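Local coordinates for protein probable dipeptidase (Pseudomonas aeruginosa, PDB 3B40) that probably acts as a metal-dependent dipeptidase of the M19 (membrane dipeptidase) family, at residues L18-L23 against R57-G62; G86-A91 against N139-G144; V211-T216 against A232-P237. The protein carries 11 engineered substitutions. One frame throughout, in Å; residues are numbered along the deposited sequence.

Contact 1 (L18-L23 against R57-G62). With CD (cadmium ion), chain B.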
loop_
_atom_site.group_PDB
_atom_site.type_symbol
_atom_site.label_atom_id
_atom_site.label_comp_id
_atom_site.label_asym_id
_atom_site.label_seq_id
_atom_site.Cartn_x
_atom_site.Cartn_y
_atom_site.Cartn_z
ATOM N N LEU A 18 -4.544 -23.566 10.696
ATOM C CA LEU A 18 -4.516 -22.266 11.383
ATOM C C LEU A 18 -5.488 -21.266 10.714
ATOM O O LEU A 18 -6.245 -20.541 11.395
ATOM C CB LEU A 18 -3.055 -21.746 11.485
ATOM C CG LEU A 18 -2.719 -20.469 12.283
ATOM C CD1 LEU A 18 -2.972 -20.612 13.819
ATOM C CD2 LEU A 18 -1.290 -20.005 11.980
ATOM N N HIS A 19 -5.512 -21.273 9.385
ATOM C CA HIS A 19 -6.409 -20.381 8.650
ATOM C C HIS A 19 -7.867 -20.792 8.614
ATOM O O HIS A 19 -8.696 -20.013 8.125
ATOM C CB HIS A 19 -5.897 -20.110 7.245
ATOM C CG HIS A 19 -4.722 -19.189 7.216
ATOM N ND1 HIS A 19 -4.853 -17.818 7.297
ATOM C CD2 HIS A 19 -3.397 -19.439 7.131
ATOM C CE1 HIS A 19 -3.654 -17.263 7.246
ATOM N NE2 HIS A 19 -2.752 -18.223 7.147
ATOM N N GLU A 20 -8.182 -21.991 9.125
ATOM C CA GLU A 20 -9.561 -22.367 9.473
ATOM C C GLU A 20 -10.054 -21.556 10.666
ATOM O O GLU A 20 -11.273 -21.457 10.914
ATOM C CB GLU A 20 -9.616 -23.849 9.903
ATOM C CG GLU A 20 -9.584 -24.844 8.750
ATOM C CD GLU A 20 -9.553 -26.284 9.252
ATOM O OE1 GLU A 20 -9.819 -26.544 10.445
ATOM O OE2 GLU A 20 -9.267 -27.160 8.462
ATOM N N ARG A 21 -9.098 -21.012 11.423
ATOM C CA ARG A 21 -9.397 -20.430 12.721
ATOM C C ARG A 21 -9.066 -18.934 12.831
ATOM O O ARG A 21 -9.741 -18.236 13.557
ATOM C CB ARG A 21 -8.660 -21.186 13.827
ATOM C CG ARG A 21 -9.282 -22.560 14.120
ATOM C CD ARG A 21 -8.362 -23.515 14.883
ATOM N NE ARG A 21 -9.083 -24.790 14.994
ATOM C CZ ARG A 21 -9.092 -25.736 14.059
ATOM N NH1 ARG A 21 -9.841 -26.821 14.228
ATOM N NH2 ARG A 21 -8.348 -25.598 12.963
ATOM N N ILE A 22 -7.983 -18.478 12.204
ATOM C CA ILE A 22 -7.495 -17.088 12.450
ATOM C C ILE A 22 -8.038 -16.142 11.408
ATOM O O ILE A 22 -8.447 -16.587 10.327
ATOM C CB ILE A 22 -5.933 -16.967 12.538
ATOM C CG1 ILE A 22 -5.256 -17.204 11.167
ATOM C CG2 ILE A 22 -5.392 -17.874 13.627
ATOM C CD1 ILE A 22 -3.727 -16.778 11.116
ATOM N N LEU A 23 -8.087 -14.857 11.764
ATOM C CA LEU A 23 -8.415 -13.778 10.845
ATOM C C LEU A 23 -7.163 -13.396 10.096
ATOM O O LEU A 23 -6.059 -13.408 10.668
ATOM C CB LEU A 23 -8.860 -12.512 11.588
ATOM C CG LEU A 23 -10.017 -12.568 12.561
ATOM C CD1 LEU A 23 -10.356 -11.165 13.083
ATOM C CD2 LEU A 23 -11.221 -13.211 11.870
ATOM N N ARG A 57 -11.040 -19.284 -1.114
ATOM C CA ARG A 57 -10.051 -20.356 -1.247
ATOM C C ARG A 57 -8.879 -20.164 -0.286
ATOM O O ARG A 57 -8.428 -21.121 0.355
ATOM C CB ARG A 57 -9.474 -20.373 -2.661
ATOM C CG ARG A 57 -9.790 -21.615 -3.472
ATOM C CD ARG A 57 -8.869 -21.702 -4.689
ATOM N NE ARG A 57 -9.170 -20.697 -5.706
ATOM C CZ ARG A 57 -8.243 -20.072 -6.441
ATOM N NH1 ARG A 57 -6.951 -20.329 -6.276
ATOM N NH2 ARG A 57 -8.602 -19.187 -7.350
ATOM N N GLY A 58 -8.358 -18.941 -0.226
ATOM C CA GLY A 58 -7.235 -18.650 0.634
ATOM C C GLY A 58 -7.671 -18.477 2.062
ATOM O O GLY A 58 -6.843 -18.562 2.953
ATOM N N ARG A 59 -8.966 -18.211 2.292
ATOM C CA ARG A 59 -9.459 -17.864 3.647
ATOM C C ARG A 59 -9.023 -16.464 4.110
ATOM O O ARG A 59 -8.858 -16.239 5.301
ATOM C CB ARG A 59 -9.035 -18.904 4.721
ATOM C CG ARG A 59 -9.374 -20.371 4.416
ATOM C CD ARG A 59 -10.877 -20.593 4.243
ATOM N NE ARG A 59 -11.683 -20.123 5.381
ATOM C CZ ARG A 59 -12.118 -20.892 6.389
ATOM N NH1 ARG A 59 -12.848 -20.341 7.343
ATOM N NH2 ARG A 59 -11.863 -22.210 6.441
ATOM N N LEU A 60 -8.815 -15.536 3.169
ATOM C CA LEU A 60 -8.579 -14.124 3.512
ATOM C C LEU A 60 -9.854 -13.560 4.082
ATOM O O LEU A 60 -10.877 -13.603 3.403
ATOM C CB LEU A 60 -8.224 -13.331 2.246
ATOM C CG LEU A 60 -7.822 -11.866 2.506
ATOM C CD1 LEU A 60 -6.646 -11.730 3.470
ATOM C CD2 LEU A 60 -7.536 -11.119 1.199
ATOM N N SER A 61 -9.803 -13.033 5.303
ATOM C CA SER A 61 -11.006 -12.508 5.958
ATOM C C SER A 61 -11.408 -11.138 5.420
ATOM O O SER A 61 -12.596 -10.795 5.382
ATOM C CB SER A 61 -10.818 -12.415 7.477
ATOM O OG SER A 61 -10.265 -13.633 7.975
ATOM N N GLY A 62 -10.413 -10.331 5.071
ATOM C CA GLY A 62 -10.734 -8.987 4.600
ATOM C C GLY A 62 -9.507 -8.231 4.151
ATOM O O GLY A 62 -8.400 -8.766 4.184
HETATM CD CD CD B . -9.337 -28.879 10.289
HETATM O O HOH W 1 -7.566 -16.536 7.734
HETATM O O HOH W 2 -13.219 -22.513 9.462
#

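Contact 2 (G86-A91 against N139-G144). With CA (calcium ion), chain F.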
loop_
_atom_site.group_PDB
_atom_site.type_symbol
_atom_site.label_atom_id
_atom_site.label_comp_id
_atom_site.label_asym_id
_atom_site.label_seq_id
_atom_site.Cartn_x
_atom_site.Cartn_y
_atom_site.Cartn_z
ATOM N N GLY A 86 -7.301 20.595 -14.588
ATOM C CA GLY A 86 -8.520 19.779 -14.764
ATOM C C GLY A 86 -8.333 18.335 -14.335
ATOM O O GLY A 86 -9.303 17.574 -14.184
ATOM N N PHE A 87 -7.073 17.966 -14.134
ATOM C CA PHE A 87 -6.690 16.630 -13.667
ATOM C C PHE A 87 -7.155 16.339 -12.242
ATOM O O PHE A 87 -7.404 15.179 -11.900
ATOM C CB PHE A 87 -5.169 16.469 -13.753
ATOM C CG PHE A 87 -4.686 15.976 -15.085
ATOM C CD1 PHE A 87 -3.880 14.852 -15.162
ATOM C CD2 PHE A 87 -5.062 16.616 -16.259
ATOM C CE1 PHE A 87 -3.430 14.383 -16.389
ATOM C CE2 PHE A 87 -4.617 16.163 -17.492
ATOM C CZ PHE A 87 -3.803 15.039 -17.562
ATOM N N VAL A 88 -7.265 17.379 -11.411
ATOM C CA VAL A 88 -7.767 17.207 -10.040
ATOM C C VAL A 88 -9.192 16.668 -10.056
ATOM O O VAL A 88 -9.524 15.768 -9.284
ATOM C CB VAL A 88 -7.688 18.506 -9.184
ATOM C CG1 VAL A 88 -8.071 18.216 -7.724
ATOM C CG2 VAL A 88 -6.279 19.110 -9.238
ATOM N N ASP A 89 -10.033 17.206 -10.937
ATOM C CA ASP A 89 -11.416 16.753 -11.010
ATOM C C ASP A 89 -11.501 15.322 -11.537
ATOM O O ASP A 89 -12.353 14.545 -11.111
ATOM C CB ASP A 89 -12.278 17.685 -11.859
ATOM C CG ASP A 89 -13.751 17.333 -11.768
ATOM O OD1 ASP A 89 -14.332 17.444 -10.647
ATOM O OD2 ASP A 89 -14.320 16.918 -12.809
ATOM N N GLU A 90 -10.614 14.975 -12.455
ATOM C CA GLU A 90 -10.541 13.596 -12.948
ATOM C C GLU A 90 -10.187 12.622 -11.828
ATOM O O GLU A 90 -10.783 11.555 -11.710
ATOM C CB GLU A 90 -9.514 13.468 -14.065
ATOM C CG GLU A 90 -9.676 12.175 -14.856
ATOM C CD GLU A 90 -11.004 12.131 -15.615
ATOM O OE1 GLU A 90 -11.396 13.184 -16.170
ATOM O OE2 GLU A 90 -11.661 11.058 -15.636
ATOM N N ALA A 91 -9.203 13.004 -11.014
ATOM C CA ALA A 91 -8.772 12.220 -9.870
ATOM C C ALA A 91 -9.947 12.021 -8.904
ATOM O O ALA A 91 -10.088 10.949 -8.321
ATOM C CB ALA A 91 -7.560 12.886 -9.180
ATOM N N ASN A 139 -3.868 9.227 -0.944
ATOM C CA ASN A 139 -3.495 10.393 -1.777
ATOM C C ASN A 139 -4.375 11.633 -1.535
ATOM O O ASN A 139 -5.582 11.625 -1.836
ATOM C CB ASN A 139 -3.507 10.044 -3.255
ATOM C CG ASN A 139 -2.701 11.020 -4.103
ATOM O OD1 ASN A 139 -1.941 11.851 -3.590
ATOM N ND2 ASN A 139 -2.823 10.876 -5.410
ATOM N N ALA A 140 -3.779 12.697 -1.000
ATOM C CA ALA A 140 -4.527 13.947 -0.762
ATOM C C ALA A 140 -4.763 14.776 -2.038
ATOM O O ALA A 140 -5.549 15.723 -2.017
ATOM C CB ALA A 140 -3.806 14.794 0.282
ATOM N N TYR A 141 -4.074 14.429 -3.133
ATOM C CA TYR A 141 -4.211 15.150 -4.407
ATOM C C TYR A 141 -5.672 15.452 -4.840
ATOM O O TYR A 141 -5.999 16.602 -5.122
ATOM C CB TYR A 141 -3.413 14.453 -5.516
ATOM C CG TYR A 141 -3.613 15.076 -6.886
ATOM C CD1 TYR A 141 -2.898 16.230 -7.261
ATOM C CD2 TYR A 141 -4.514 14.518 -7.815
ATOM C CE1 TYR A 141 -3.076 16.815 -8.515
ATOM C CE2 TYR A 141 -4.701 15.114 -9.079
ATOM C CZ TYR A 141 -3.975 16.251 -9.412
ATOM O OH TYR A 141 -4.145 16.831 -10.647
ATOM N N PRO A 142 -6.571 14.442 -4.874
ATOM C CA PRO A 142 -7.940 14.784 -5.300
ATOM C C PRO A 142 -8.695 15.793 -4.415
ATOM O O PRO A 142 -9.699 16.370 -4.864
ATOM C CB PRO A 142 -8.665 13.449 -5.235
ATOM C CG PRO A 142 -7.592 12.399 -5.266
ATOM C CD PRO A 142 -6.424 13.002 -4.584
ATOM N N LEU A 143 -8.228 16.020 -3.183
ATOM C CA LEU A 143 -9.015 16.781 -2.212
ATOM C C LEU A 143 -8.825 18.304 -2.287
ATOM O O LEU A 143 -9.585 19.035 -1.652
ATOM C CB LEU A 143 -8.762 16.301 -0.771
ATOM C CG LEU A 143 -8.769 14.819 -0.372
ATOM C CD1 LEU A 143 -8.592 14.693 1.149
ATOM C CD2 LEU A 143 -10.061 14.158 -0.843
ATOM N N GLY A 144 -7.819 18.787 -3.014
ATOM C CA GLY A 144 -7.601 20.241 -3.108
ATOM C C GLY A 144 -7.254 20.818 -1.742
ATOM O O GLY A 144 -6.577 20.152 -0.957
HETATM CA CA CA F . -16.630 16.628 -11.595
#

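Contact 3 (V211-T216 against A232-P237)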
loop_
_atom_site.group_PDB
_atom_site.type_symbol
_atom_site.label_atom_id
_atom_site.label_comp_id
_atom_site.label_asym_id
_atom_site.label_seq_id
_atom_site.Cartn_x
_atom_site.Cartn_y
_atom_site.Cartn_z
ATOM N N VAL A 211 1.247 6.367 6.727
ATOM C CA VAL A 211 2.431 7.065 6.303
ATOM C C VAL A 211 3.181 6.414 5.129
ATOM O O VAL A 211 4.167 6.968 4.678
ATOM C CB VAL A 211 3.419 7.339 7.491
ATOM C CG1 VAL A 211 2.693 8.107 8.609
ATOM C CG2 VAL A 211 4.002 6.035 8.001
ATOM N N SER A 212 2.719 5.270 4.625
ATOM C CA SER A 212 3.375 4.663 3.452
ATOM C C SER A 212 3.271 5.655 2.288
ATOM O O SER A 212 2.212 6.240 2.116
ATOM C CB SER A 212 2.724 3.325 3.073
ATOM O OG SER A 212 3.120 2.303 3.979
ATOM N N GLN A 213 4.379 5.855 1.548
ATOM C CA GLN A 213 4.471 6.726 0.348
ATOM C C GLN A 213 4.918 8.181 0.648
ATOM O O GLN A 213 5.371 8.900 -0.245
ATOM C CB GLN A 213 3.176 6.731 -0.484
ATOM C CG GLN A 213 2.592 5.335 -0.948
ATOM C CD GLN A 213 2.931 4.918 -2.359
ATOM O OE1 GLN A 213 3.617 5.639 -3.090
ATOM N NE2 GLN A 213 2.428 3.717 -2.778
ATOM N N MET A 214 4.744 8.610 1.898
ATOM C CA MET A 214 5.077 9.954 2.361
ATOM C C MET A 214 6.599 10.116 2.476
ATOM O O MET A 214 7.287 9.177 2.842
ATOM C CB MET A 214 4.450 10.171 3.756
ATOM C CG MET A 214 2.893 10.322 3.731
ATOM S SD MET A 214 2.072 10.637 5.335
ATOM C CE MET A 214 2.385 12.365 5.606
ATOM N N SER A 215 7.117 11.314 2.202
ATOM C CA SER A 215 8.531 11.629 2.421
ATOM C C SER A 215 8.911 11.417 3.907
ATOM O O SER A 215 8.027 11.342 4.801
ATOM C CB SER A 215 8.825 13.076 1.983
ATOM O OG SER A 215 8.446 13.969 3.000
ATOM N N THR A 216 10.204 11.302 4.171
ATOM C CA THR A 216 10.704 11.132 5.540
ATOM C C THR A 216 10.363 12.282 6.466
ATOM O O THR A 216 9.929 12.053 7.597
ATOM C CB THR A 216 12.213 10.858 5.561
ATOM O OG1 THR A 216 12.423 9.579 4.938
ATOM C CG2 THR A 216 12.751 10.799 7.028
ATOM N N ALA A 232 1.990 2.217 8.621
ATOM C CA ALA A 232 2.478 2.207 7.270
ATOM C C ALA A 232 1.778 1.006 6.595
ATOM O O ALA A 232 2.152 -0.138 6.859
ATOM C CB ALA A 232 4.005 2.032 7.255
ATOM N N SER A 233 0.790 1.281 5.739
ATOM C CA SER A 233 -0.102 0.246 5.223
ATOM C C SER A 233 0.579 -0.674 4.173
ATOM O O SER A 233 0.125 -1.794 3.945
ATOM C CB SER A 233 -1.364 0.893 4.641
ATOM O OG SER A 233 -1.027 1.581 3.441
ATOM N N HIS A 234 1.671 -0.199 3.556
ATOM C CA HIS A 234 2.453 -1.013 2.622
ATOM C C HIS A 234 3.844 -0.431 2.481
ATOM O O HIS A 234 4.062 0.457 1.617
ATOM C CB HIS A 234 1.764 -1.142 1.239
ATOM C CG HIS A 234 1.401 0.168 0.578
ATOM N ND1 HIS A 234 0.774 1.198 1.242
ATOM C CD2 HIS A 234 1.517 0.579 -0.712
ATOM C CE1 HIS A 234 0.535 2.194 0.400
ATOM N NE2 HIS A 234 0.962 1.838 -0.795
ATOM N N SER A 235 4.760 -0.900 3.332
ATOM C CA SER A 235 6.173 -0.450 3.322
ATOM C C SER A 235 7.127 -1.629 3.585
ATOM O O SER A 235 6.709 -2.615 4.178
ATOM C CB SER A 235 6.384 0.642 4.385
ATOM O OG SER A 235 5.819 1.890 3.976
ATOM N N ALA A 236 8.387 -1.540 3.136
ATOM C CA ALA A 236 9.434 -2.545 3.446
ATOM C C ALA A 236 10.678 -1.805 4.012
ATOM O O ALA A 236 10.747 -0.560 3.884
ATOM C CB ALA A 236 9.798 -3.359 2.181
ATOM N N PRO A 237 11.621 -2.535 4.679
ATOM C CA PRO A 237 12.849 -1.896 5.222
ATOM C C PRO A 237 13.931 -1.502 4.225
ATOM O O PRO A 237 14.250 -2.268 3.278
ATOM C CB PRO A 237 13.437 -2.966 6.195
ATOM C CG PRO A 237 12.325 -4.038 6.348
ATOM C CD PRO A 237 11.532 -3.962 5.060
#

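Contact 1 (L18-L23 against R57-G62)
Arg59 folds against the main chain of His19, CB of Arg59 lying 3.6 Å from His19 O. CG of Arg59 stands anti to the carbonyl carbon (chi1 -53°), and bends at chi2 and chi3 fold the chain back over the same oxygen. His19 O thus lies over the centre of one guanidinium face, 3.9 Å from CZ of Arg59, while Arg59 NH2 comes 3.8 Å from Glu20 CA. Arg59, with positive phi, is the C-prime residue of the Schellman motif that ends helix 52-58. At the other end Ser61 OG rests 3.4 Å from Leu23 CA and also meets CB and CD2 of that leucine.

The hydrogen bonding between the segments runs through two waters. Water 1 donates to Ile22 O at 2.7 Å and to Arg59 O at 2.8 Å, and it sits in the ring plane at the edge of His19, bonded to ND1. The other ring nitrogen, NE2, is held by Thr379. Water 2 donates to Glu20 O and accepts from Arg59 NH1 in the plane of the guanidinium.

The ionic chemistry is centred on Glu20. Both its carboxylate oxygens bind the cadmium ion, which Glu17 also binds, and OE1 takes a weak, salt-bridging hydrogen bond from Arg21 NH2. Carboxylate and guanidinium planes of Glu20 and Arg59 are only 18° apart, yet Glu20 OE2 and Arg59 NH2 stay 5.9 Å from each other.

The chain leaving helix 9-19 and the chain leaving helix 52-58 are therefore joined at the surface by shared water and by packing over a carbonyl. Cadmium and Arg21 would offset the charge of Glu20, and Arg59 probably adds a weaker, longer-range attraction.

Contact 2 (G86-A91 against N139-G144)
Val88 and Ala91, in the first turns of helix 87-108, pack against Tyr141 and Pro142 of the 3-10 turn in the loop that follows strand 131-138, a strand of the parallel sheet of this TIM-barrel family. Tyr141 carries the contact. Its CG is anti to the backbone N (chi1 175°), and the ring extends from there to the helix. Ala91 CB meets the ring at its edge, near the plane, 3.6 Å from CE2 of Tyr141. Val88 comes in obliquely with one methyl, CG2 lying 3.7 Å from Tyr141 CZ and 3.4 Å from Tyr141 OH. Its other methyl, CG1, anti to the backbone N (chi1 -173°), lies against the loop main chain, 3.7 Å from Tyr141 O and close to Pro142 O.

The phenol oxygen ends against the start of the helix. Phe87 CB is 3.3 Å from Tyr141 OH, whereas the Phe87 ring leads away from the loop. Val88 N is equally close, but at too poor an angle for a hydrogen bond. Beside the tyrosine, Pro142 CG touches Ala91 CB at 3.9 Å, so the one methyl of Ala91 touches both rings. No hydrogen bond links the two segments, which meet mainly by apolar packing; Arg92 of the same helix adds a weak bond to Pro142 O. Asp89, directed away from the loop, chelates a calcium ion through both carboxylate oxygens, and His93 one turn on binds the same ion.

Within the loop, Asn139 OD1 receives a weak bond from Tyr141 N, and Leu143 N bonds to Ala140 O to close the 3-10 turn. The loop lies between two helices: Tyr141 and Pro142 pack on helix 87-108, and Leu143 reaches helix 148-155, Phe161 of strand 160-162 (next to strand 131-138) and also Gln95 of helix 87-108.

Contact 3 (V211-T216 against A232-P237)
The imidazole of His234 and the side-chain amide of Gln213 meet with their planes 52° apart. Gln213 NE2 donates to His234 NE2 at 3.1 Å in a nearly straight bond (172°); the imidazole nitrogen lies in the amide plane, but the amide nitrogen is tilted out of the ring plane. Ser212 CB approaches the same ring obliquely, 3.4 Å from His234 ND1. His234 ND1 donates to Ser233 OG, which is also bonded to Asp210, and Gln213 OE1 is held by Arg176.

Two hydrogen bonds hold Ser212 OG: it accepts from His234 N at 2.9 Å and shares one of 2.7 Å with Ser235 OG, in which either hydroxyl may be the donor. Val211 CG2 adds a looser apolar touch on Ala232 CB at 4.1 Å. A type II turn from Val211 to Met214 places Ser212 and Gln213 at its two central positions. These hydroxyls and the amide are buried, and the network supplies their partners.

In M19 relatives, histidines at the C-terminal ends of barrel strands bind zinc, and His234 probably corresponds to one of them; its NE2 takes the bond from Gln213. The contact joins the loop after strand 208-210 to the end of the parallel neighbour 230-235; helix 216-225 makes the beta-alpha-beta crossover between them, and Ile255 of helix 249-257 packs on Val211 and Ala232.

Contact 3 is the buried one, near the centre of the chain, contact 2 is partly buried, and contact 1 lies at the surface. Contacts 1 and 2 sit on opposite sides of the chain's centre, their own centres 36 Å apart, and none of the three touches another. All lie around one parallel sheet: contact 1 joins the chain leaving two helices, contact 2 sets a helix start against a loop, and contact 3 a loop after one strand against the end of the next. Chemistry follows place: water bridges outside, apolar packing between, and direct hydrogen bonds made mostly by side chains within. Contacts 1 and 2 each include a metal-binding acidic residue.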